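Local coordinates for protein trimethylamine-N-oxide reductase (Haemophilus influenzae, PDB 7L5I) that probably reduces S- and N-oxides such as trimethylamine N-oxide at a molybdenum centre held by two pyranopterin guanosine dinucleotides, at residues A[181-184]-A[185-188]; A[200-203]-A[204-208]. One frame throughout, in Å; residues are numbered along the deposited sequence. Where two conformers were deposited one is given.

In the fold
Both contacts are local and close no long loop. Contact 1 comes first along the chain, in the last turns of helix 179-187, and is complete before contact 2 begins in the next helix, 199-205, and runs past its C-terminal end; they run in series and neither nest nor cross. Their centres are about 26 Å apart and their nearest atoms about 16 Å, with no touch. Contact 1 sets side chains against helices 359-372 and 636-641. Contact 2 leads directly into strand 208-212, the middle strand of a five-stranded parallel sheet, and packs against helix 230-240. All four segments belong to the molybdopterin oxidoreductase family region.

Contact 1: A[181-184]-A[185-188]; sequences VIMP and HVLG
The C-terminal part of helix 179-187, kinked by a proline and followed by a glycine, brings 181-184 against 185-188. P184 has no N-H to give to the turn before it, which accounts for the kink, and the bonds around it are irregular. H185 N and V186 N both reach I182 O weakly, a mixture of i+3 and i+4 pairing. M183 O, just before the proline, is the chief acceptor for the N-H groups that follow it: L187 N meets it at 2.7 Å with an N-H...O angle of 167°, the one strong bond across this contact, while V186 N and G188 N add weak ones. G188 then turns the chain out of helical geometry with positive phi (78°), readily reached without a beta carbon; its N bonds weakly to P184 O.

Two i, i+4 pairs of apolar side chains run along the helix. M183 and L187 lie side by side and point the same way, SD of M183 3.8 Å from CD1 of L187; the M183 chain bends at chi2 and chi3, with its CE 4.3 Å from V186 CB. I182 runs across V186, its CG1 3.9 Å from V186 CG2. The branched I182 and V186 suit this buried side, where both touch W363 of helix 359-372, while M183 meets V366. H185 turns elsewhere: with chi1 at -68°, CG beside its own N, the imidazole lies back along the preceding turn and against helix 636-641. Its NE2 hydrogen-bonds N445 OD1, which helps to hold the ring's rotation, and its CD2 approaches V181 O obliquely at 3.4 Å.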
loop_
_atom_site.group_PDB
_atom_site.type_symbol
_atom_site.label_atom_id
_atom_site.label_comp_id
_atom_site.label_asym_id
_atom_site.label_seq_id
_atom_site.Cartn_x
_atom_site.Cartn_y
_atom_site.Cartn_z
ATOM N N VAL A 181 -11.457 8.651 1.936
ATOM C CA VAL A 181 -12.775 9.162 1.567
ATOM C C VAL A 181 -13.528 9.685 2.786
ATOM O O VAL A 181 -14.209 10.706 2.696
ATOM C CB VAL A 181 -13.589 8.073 0.839
ATOM C CG1 VAL A 181 -15.038 8.507 0.635
ATOM C CG2 VAL A 181 -12.965 7.766 -0.535
ATOM N N ILE A 182 -13.409 9.009 3.937
ATOM C CA ILE A 182 -14.110 9.505 5.123
ATOM C C ILE A 182 -13.389 10.710 5.743
ATOM O O ILE A 182 -14.052 11.622 6.251
ATOM C CB ILE A 182 -14.330 8.340 6.122
ATOM C CG1 ILE A 182 -15.187 8.780 7.310
ATOM C CG2 ILE A 182 -13.045 7.751 6.648
ATOM C CD1 ILE A 182 -16.541 9.315 6.946
ATOM N N MET A 183 -12.060 10.770 5.694
ATOM C CA MET A 183 -11.375 11.876 6.357
ATOM C C MET A 183 -11.726 13.240 5.772
ATOM O O MET A 183 -11.888 14.193 6.553
ATOM C CB MET A 183 -9.861 11.635 6.353
ATOM C CG MET A 183 -9.419 10.578 7.370
ATOM S SD MET A 183 -9.803 10.915 9.125
ATOM C CE MET A 183 -11.235 9.905 9.459
ATOM N N PRO A 184 -11.900 13.417 4.456
ATOM C CA PRO A 184 -12.382 14.723 3.985
ATOM C C PRO A 184 -13.717 15.142 4.593
ATOM O O PRO A 184 -13.925 16.350 4.796
ATOM C CB PRO A 184 -12.466 14.537 2.468
ATOM C CG PRO A 184 -11.359 13.560 2.175
ATOM C CD PRO A 184 -11.412 12.572 3.353
ATOM N N HIS A 185 -14.629 14.208 4.867
ATOM C CA HIS A 185 -15.897 14.547 5.512
ATOM C C HIS A 185 -15.733 14.888 6.992
ATOM O O HIS A 185 -16.561 15.601 7.557
ATOM C CB HIS A 185 -16.894 13.374 5.404
ATOM C CG HIS A 185 -17.382 13.106 4.016
ATOM N ND1 HIS A 185 -18.104 14.032 3.289
ATOM C CD2 HIS A 185 -17.264 12.011 3.225
ATOM C CE1 HIS A 185 -18.422 13.510 2.111
ATOM N NE2 HIS A 185 -17.914 12.288 2.044
ATOM N N VAL A 186 -14.715 14.330 7.644
ATOM C CA VAL A 186 -14.552 14.487 9.089
ATOM C C VAL A 186 -13.630 15.640 9.422
ATOM O O VAL A 186 -13.875 16.373 10.385
ATOM C CB VAL A 186 -14.025 13.159 9.669
ATOM C CG1 VAL A 186 -13.729 13.301 11.125
ATOM C CG2 VAL A 186 -15.017 12.026 9.376
ATOM N N LEU A 187 -12.544 15.790 8.654
ATOM C CA LEU A 187 -11.508 16.774 8.926
ATOM C C LEU A 187 -11.320 17.811 7.831
ATOM O O LEU A 187 -10.612 18.793 8.064
ATOM C CB LEU A 187 -10.150 16.081 9.139
ATOM C CG LEU A 187 -10.114 15.150 10.357
ATOM C CD1 LEU A 187 -8.832 14.351 10.373
ATOM C CD2 LEU A 187 -10.271 15.918 11.671
ATOM N N GLY A 188 -11.917 17.624 6.662
ATOM C CA GLY A 188 -11.751 18.557 5.570
ATOM C C GLY A 188 -10.448 18.435 4.833
ATOM O O GLY A 188 -10.064 19.355 4.108
#

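Contact 2: A[200-203]-A[204-208]; sequences ESIL and ESSDI
This is a helix C-terminal contact: the backbone carbonyls of E200, S201 and I202 accept from the N-H groups of E204, S205 and S206 as helix 199-205 ends and the chain turns toward strand 208-212 of the parallel sheet. The i, i+4 bonds are E204 N to E200 O at 3.1 Å, S205 N to S201 O at 2.8 Å and S206 N to I202 O, also 2.8 Å and the straightest at 156°. S206 gives the last of these, and its psi of 128° then turns the following chain out of the helix.

The side chain of S206 turns back over the final turn, its CB 3.3 Å from I202 O. With chi1 at -62°, its OG sits beside its own N, 3.4 Å from I202 CA, and hydrogen-bonds G379 O, in the loop before strand 381-383; a small hydroxyl fits between helix and loop. I202 and L203 supply the apolar side, both touching F238 of helix 230-240, where Y234 OH also bonds E200 OE2, whereas E204 extends its chain on an exposed face.

K243 NZ hydrogen-bonds both L203 O and S206 O, and a lysine among the carbonyls of a helix's C-terminal end probably offsets the negative end of the helix dipole.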
loop_
_atom_site.group_PDB
_atom_site.type_symbol
_atom_site.label_atom_id
_atom_site.label_comp_id
_atom_site.label_asym_id
_atom_site.label_seq_id
_atom_site.Cartn_x
_atom_site.Cartn_y
_atom_site.Cartn_z
ATOM N N GLU A 200 10.262 15.196 16.920
ATOM C CA GLU A 200 10.943 15.796 18.065
ATOM C C GLU A 200 9.948 16.177 19.155
ATOM O O GLU A 200 10.262 16.085 20.351
ATOM C CB GLU A 200 11.746 17.028 17.642
ATOM C CG GLU A 200 12.896 16.708 16.680
ATOM C CD GLU A 200 14.003 15.833 17.299
ATOM O OE1 GLU A 200 14.063 15.708 18.542
ATOM O OE2 GLU A 200 14.831 15.284 16.532
ATOM N N SER A 201 8.744 16.587 18.766
ATOM C CA SER A 201 7.696 16.877 19.745
ATOM C C SER A 201 7.238 15.607 20.455
ATOM O O SER A 201 6.985 15.627 21.663
ATOM C CB SER A 201 6.537 17.572 19.035
ATOM O OG SER A 201 5.444 17.876 19.888
ATOM N N ILE A 202 7.091 14.498 19.712
ATOM C CA ILE A 202 6.731 13.226 20.334
ATOM C C ILE A 202 7.803 12.824 21.353
ATOM O O ILE A 202 7.502 12.474 22.501
ATOM C CB ILE A 202 6.567 12.125 19.269
ATOM C CG1 ILE A 202 5.544 12.501 18.190
ATOM C CG2 ILE A 202 6.168 10.792 19.918
ATOM C CD1 ILE A 202 4.247 13.002 18.707
ATOM N N LEU A 203 9.071 12.866 20.939
ATOM C CA LEU A 203 10.141 12.418 21.825
ATOM C C LEU A 203 10.146 13.214 23.116
ATOM O O LEU A 203 10.342 12.666 24.196
ATOM C CB LEU A 203 11.495 12.566 21.130
ATOM C CG LEU A 203 11.898 11.654 19.985
ATOM C CD1 LEU A 203 13.320 11.994 19.538
ATOM C CD2 LEU A 203 11.815 10.212 20.415
ATOM N N GLU A 204 9.927 14.516 23.015
ATOM C CA GLU A 204 10.006 15.410 24.152
ATOM C C GLU A 204 8.760 15.346 25.016
ATOM O O GLU A 204 8.857 15.401 26.248
ATOM C CB GLU A 204 10.240 16.829 23.602
ATOM C CG GLU A 204 10.321 17.924 24.621
ATOM C CD GLU A 204 10.583 19.274 23.968
ATOM O OE1 GLU A 204 9.988 19.551 22.904
ATOM O OE2 GLU A 204 11.396 20.051 24.510
ATOM N N SER A 205 7.580 15.208 24.408
ATOM C CA SER A 205 6.342 15.450 25.119
ATOM C C SER A 205 5.374 14.285 25.201
ATOM O O SER A 205 4.483 14.343 26.048
ATOM C CB SER A 205 5.577 16.632 24.488
ATOM O OG SER A 205 6.267 17.845 24.719
ATOM N N SER A 206 5.486 13.248 24.354
ATOM C CA SER A 206 4.557 12.130 24.461
ATOM C C SER A 206 4.969 11.174 25.581
ATOM O O SER A 206 6.101 10.693 25.614
ATOM C CB SER A 206 4.472 11.329 23.163
ATOM O OG SER A 206 3.994 12.111 22.073
ATOM N N ASP A 207 4.031 10.871 26.473
ATOM C CA ASP A 207 4.255 9.823 27.466
ATOM C C ASP A 207 3.931 8.433 26.928
ATOM O O ASP A 207 4.514 7.437 27.376
ATOM C CB ASP A 207 3.388 10.079 28.695
ATOM C CG ASP A 207 3.700 11.390 29.358
ATOM O OD1 ASP A 207 4.899 11.621 29.656
ATOM O OD2 ASP A 207 2.738 12.175 29.592
ATOM N N ILE A 208 2.960 8.349 26.022
ATOM C CA ILE A 208 2.491 7.097 25.457
ATOM C C ILE A 208 2.330 7.299 23.961
ATOM O O ILE A 208 1.724 8.295 23.542
ATOM C CB ILE A 208 1.144 6.647 26.054
ATOM C CG1 ILE A 208 1.203 6.588 27.580
ATOM C CG2 ILE A 208 0.694 5.295 25.458
ATOM C CD1 ILE A 208 -0.166 6.280 28.210
#